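PDB 1JAK: beta-N-acetylhexosaminidase, which removes terminal non-reducing beta-linked N-acetylhexosamine residues from glycosides, as a family 20 glycoside hydrolase, probably by substrate-assisted catalysis. Local coordinates for residues Ala30-Ile43 / Pro143-Pro155. Sequence-based numbering, arbitrary orientation.
Sequences APASVDPGGAPYRI and PWLVAGGTIEDTP
A chi1 of -154° turns the D153 carboxylate away from its own backbone N and back toward the loop leading into strand 33-36, where OD1 takes the backbone N-H of A32 at 2.9 Å. The donor comes from above the carboxylate plane, 54° out of it. W474 NE1 also bonds to OD1, and Y100 OH bonds weakly to OD2. Replaced by alanine, D153 would lose the carboxylate, and the A32 N-H and the indole N-H of W474 would probably be left without their acceptor, with the P31-A32 backbone free to shift. P31 lays CB against I151 CG2, 3.7 Å away.

From S33 to P36 the chain runs antiparallel to strand 149-153. D35 and T150 form a hydrogen-bonded pair, D35 N to T150 O at 2.8 Å being nearly collinear with the C=O. A water links S33 OG to T150 O. Strand 100-105 flanks the other edge of 149-153, so 33-36 extends the mixed sheet of the non-catalytic domain that precedes the TIM barrel. Helix 116-129 packs against V146 and I151.

At G37-P40 the register slips by two residues around G148 and G149. G37 N bonds to G148 O, and a second water joins G38 O to G148 N. A side chain on G148 would run into the carbonyls of G37 and A39. Pairing resumes with Y41 and V146, joined by two backbone bonds, and continues with I43 N to W144 O (3.0 Å).

R42, its chain extended from CG to NE, passes L145, whose CD2 lies 3.7 Å from NH1, before P143 CB packs over one face of the guanidinium, 3.4 Å from NH2. Next along the chain, I43 CB meets W144 CB at 3.7 Å, and I43 O lies at the edge of the indole, in its plane; the W144 ring meets that of Y74 at about 80°.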
# COMPACT_ATOMS: atom_id res chain seq x y z
N ALA A 30 15.42 1.14 5.44
CA ALA A 30 16.78 1.57 5.72
C ALA A 30 17.01 2.84 4.90
O ALA A 30 16.72 2.87 3.71
CB ALA A 30 17.77 0.49 5.31
N PRO A 31 17.51 3.92 5.53
CA PRO A 31 17.75 5.14 4.76
C PRO A 31 18.94 4.98 3.82
O PRO A 31 19.85 4.19 4.09
CB PRO A 31 18.01 6.20 5.84
CG PRO A 31 17.29 5.65 7.04
CD PRO A 31 17.62 4.18 6.98
N ALA A 32 18.94 5.73 2.73
CA ALA A 32 20.01 5.66 1.74
C ALA A 32 21.37 6.02 2.34
O ALA A 32 22.39 5.44 1.98
CB ALA A 32 19.70 6.58 0.57
N SER A 33 21.37 6.98 3.26
CA SER A 33 22.60 7.42 3.91
C SER A 33 22.36 7.83 5.35
O SER A 33 21.47 8.63 5.64
CB SER A 33 23.20 8.60 3.15
OG SER A 33 24.34 9.10 3.83
N VAL A 34 23.15 7.27 6.26
CA VAL A 34 23.03 7.58 7.68
C VAL A 34 24.41 7.94 8.22
O VAL A 34 25.35 7.15 8.13
CB VAL A 34 22.48 6.38 8.49
CG1 VAL A 34 22.30 6.78 9.95
CG2 VAL A 34 21.16 5.90 7.90
N ASP A 35 24.52 9.14 8.78
CA ASP A 35 25.79 9.62 9.32
C ASP A 35 25.60 10.10 10.76
O ASP A 35 25.39 11.28 11.01
CB ASP A 35 26.32 10.75 8.44
CG ASP A 35 27.66 11.28 8.92
OD1 ASP A 35 28.39 10.54 9.61
OD2 ASP A 35 27.99 12.44 8.58
N PRO A 36 25.66 9.17 11.72
CA PRO A 36 25.49 9.51 13.14
C PRO A 36 26.65 10.33 13.69
O PRO A 36 27.79 10.20 13.25
CB PRO A 36 25.37 8.15 13.81
CG PRO A 36 26.25 7.28 12.95
CD PRO A 36 25.88 7.72 11.55
N GLY A 37 26.34 11.19 14.66
CA GLY A 37 27.38 12.01 15.25
C GLY A 37 26.84 13.07 16.18
O GLY A 37 25.73 13.57 16.00
N GLY A 38 27.64 13.42 17.19
CA GLY A 38 27.24 14.44 18.13
C GLY A 38 26.16 14.02 19.11
O GLY A 38 25.81 12.84 19.20
N ALA A 39 25.65 15.00 19.84
CA ALA A 39 24.61 14.75 20.83
C ALA A 39 23.24 14.74 20.17
O ALA A 39 23.06 15.30 19.09
CB ALA A 39 24.66 15.83 21.91
N PRO A 40 22.26 14.10 20.80
CA PRO A 40 20.91 14.02 20.24
C PRO A 40 20.11 15.28 20.51
O PRO A 40 20.56 16.19 21.21
CB PRO A 40 20.32 12.83 20.97
CG PRO A 40 20.89 13.00 22.35
CD PRO A 40 22.35 13.32 22.06
N TYR A 41 18.91 15.33 19.94
CA TYR A 41 18.01 16.44 20.18
C TYR A 41 17.01 15.89 21.18
O TYR A 41 16.75 14.68 21.20
CB TYR A 41 17.26 16.87 18.92
CG TYR A 41 16.20 17.92 19.19
CD1 TYR A 41 16.55 19.16 19.71
CD2 TYR A 41 14.85 17.65 18.97
CE1 TYR A 41 15.58 20.12 20.00
CE2 TYR A 41 13.87 18.61 19.26
CZ TYR A 41 14.24 19.84 19.78
OH TYR A 41 13.29 20.78 20.08
N ARG A 42 16.45 16.76 22.00
CA ARG A 42 15.47 16.33 22.98
C ARG A 42 14.27 17.25 22.89
O ARG A 42 14.40 18.46 23.08
CB ARG A 42 16.06 16.40 24.39
CG ARG A 42 15.23 15.72 25.46
CD ARG A 42 15.65 16.22 26.83
NE ARG A 42 15.25 15.32 27.91
CZ ARG A 42 16.04 14.38 28.43
NH1 ARG A 42 17.28 14.23 27.99
NH2 ARG A 42 15.59 13.62 29.42
N ILE A 43 13.11 16.70 22.57
CA ILE A 43 11.91 17.53 22.48
C ILE A 43 11.49 17.84 23.91
O ILE A 43 11.39 16.93 24.75
CB ILE A 43 10.75 16.78 21.79
CG1 ILE A 43 11.18 16.30 20.40
CG2 ILE A 43 9.54 17.71 21.67
CD1 ILE A 43 10.09 15.56 19.64
N PRO A 143 12.20 9.94 27.90
CA PRO A 143 12.67 11.17 27.24
C PRO A 143 12.41 11.13 25.74
O PRO A 143 12.47 10.07 25.12
CB PRO A 143 14.17 11.17 27.53
CG PRO A 143 14.32 10.27 28.72
CD PRO A 143 13.34 9.18 28.43
N TRP A 144 12.13 12.29 25.15
CA TRP A 144 11.86 12.38 23.72
C TRP A 144 13.15 12.68 22.98
O TRP A 144 13.34 13.76 22.42
CB TRP A 144 10.81 13.47 23.47
CG TRP A 144 9.58 13.25 24.29
CD1 TRP A 144 9.09 14.05 25.29
CD2 TRP A 144 8.71 12.11 24.23
NE1 TRP A 144 7.98 13.47 25.85
CE2 TRP A 144 7.72 12.28 25.22
CE3 TRP A 144 8.68 10.95 23.43
CZ2 TRP A 144 6.71 11.34 25.44
CZ3 TRP A 144 7.67 10.02 23.65
CH2 TRP A 144 6.70 10.22 24.65
N LEU A 145 14.04 11.69 22.96
CA LEU A 145 15.34 11.80 22.33
C LEU A 145 15.38 11.39 20.86
O LEU A 145 14.70 10.45 20.45
CB LEU A 145 16.35 10.95 23.10
CG LEU A 145 16.58 11.33 24.57
CD1 LEU A 145 17.36 10.23 25.28
CD2 LEU A 145 17.33 12.65 24.63
N VAL A 146 16.19 12.11 20.09
CA VAL A 146 16.37 11.84 18.67
C VAL A 146 17.88 11.81 18.42
O VAL A 146 18.55 12.83 18.52
CB VAL A 146 15.75 12.95 17.80
CG1 VAL A 146 15.94 12.61 16.32
CG2 VAL A 146 14.27 13.10 18.13
N ALA A 147 18.39 10.62 18.10
CA ALA A 147 19.82 10.45 17.85
C ALA A 147 20.41 11.58 17.00
O ALA A 147 19.77 12.06 16.06
CB ALA A 147 20.06 9.11 17.17
N GLY A 148 21.62 11.99 17.34
CA GLY A 148 22.27 13.06 16.61
C GLY A 148 22.92 12.61 15.32
O GLY A 148 23.38 11.47 15.21
N GLY A 149 22.95 13.49 14.33
CA GLY A 149 23.56 13.15 13.06
C GLY A 149 22.75 13.61 11.86
O GLY A 149 21.85 14.43 11.98
N THR A 150 23.09 13.06 10.70
CA THR A 150 22.40 13.43 9.47
C THR A 150 21.98 12.21 8.66
O THR A 150 22.73 11.25 8.52
CB THR A 150 23.30 14.30 8.58
OG1 THR A 150 23.55 15.55 9.23
CG2 THR A 150 22.63 14.56 7.23
N ILE A 151 20.76 12.27 8.14
CA ILE A 151 20.21 11.21 7.30
C ILE A 151 19.84 11.87 5.97
O ILE A 151 19.17 12.91 5.96
CB ILE A 151 18.92 10.58 7.90
CG1 ILE A 151 19.26 9.74 9.13
CG2 ILE A 151 18.23 9.71 6.84
CD1 ILE A 151 18.04 9.09 9.78
N GLU A 152 20.30 11.29 4.87
CA GLU A 152 19.96 11.80 3.54
C GLU A 152 19.28 10.58 2.93
O GLU A 152 19.88 9.51 2.83
CB GLU A 152 21.21 12.20 2.77
CG GLU A 152 21.95 13.35 3.44
CD GLU A 152 22.92 14.05 2.51
OE1 GLU A 152 22.46 14.78 1.61
OE2 GLU A 152 24.14 13.87 2.69
N ASP A 153 18.03 10.76 2.51
CA ASP A 153 17.23 9.64 2.04
C ASP A 153 16.40 9.89 0.78
O ASP A 153 15.71 10.90 0.67
CB ASP A 153 16.31 9.26 3.21
CG ASP A 153 15.86 7.82 3.20
OD1 ASP A 153 16.37 7.02 2.39
OD2 ASP A 153 14.99 7.50 4.03
N THR A 154 16.48 8.97 -0.18
CA THR A 154 15.72 9.05 -1.42
C THR A 154 15.27 7.63 -1.76
O THR A 154 15.93 6.67 -1.38
CB THR A 154 16.56 9.60 -2.60
OG1 THR A 154 17.75 8.82 -2.73
CG2 THR A 154 16.92 11.07 -2.36
N PRO A 155 14.14 7.48 -2.48
CA PRO A 155 13.62 6.15 -2.85
C PRO A 155 14.24 5.49 -4.08
O PRO A 155 14.60 6.15 -5.05
CB PRO A 155 12.14 6.42 -3.04
CG PRO A 155 12.16 7.77 -3.67
CD PRO A 155 13.17 8.53 -2.82
O HOH W 1 23.94 11.13 5.53
O HOH W 2 23.28 11.02 19.50
O HOH W 3 12.02 14.92 26.62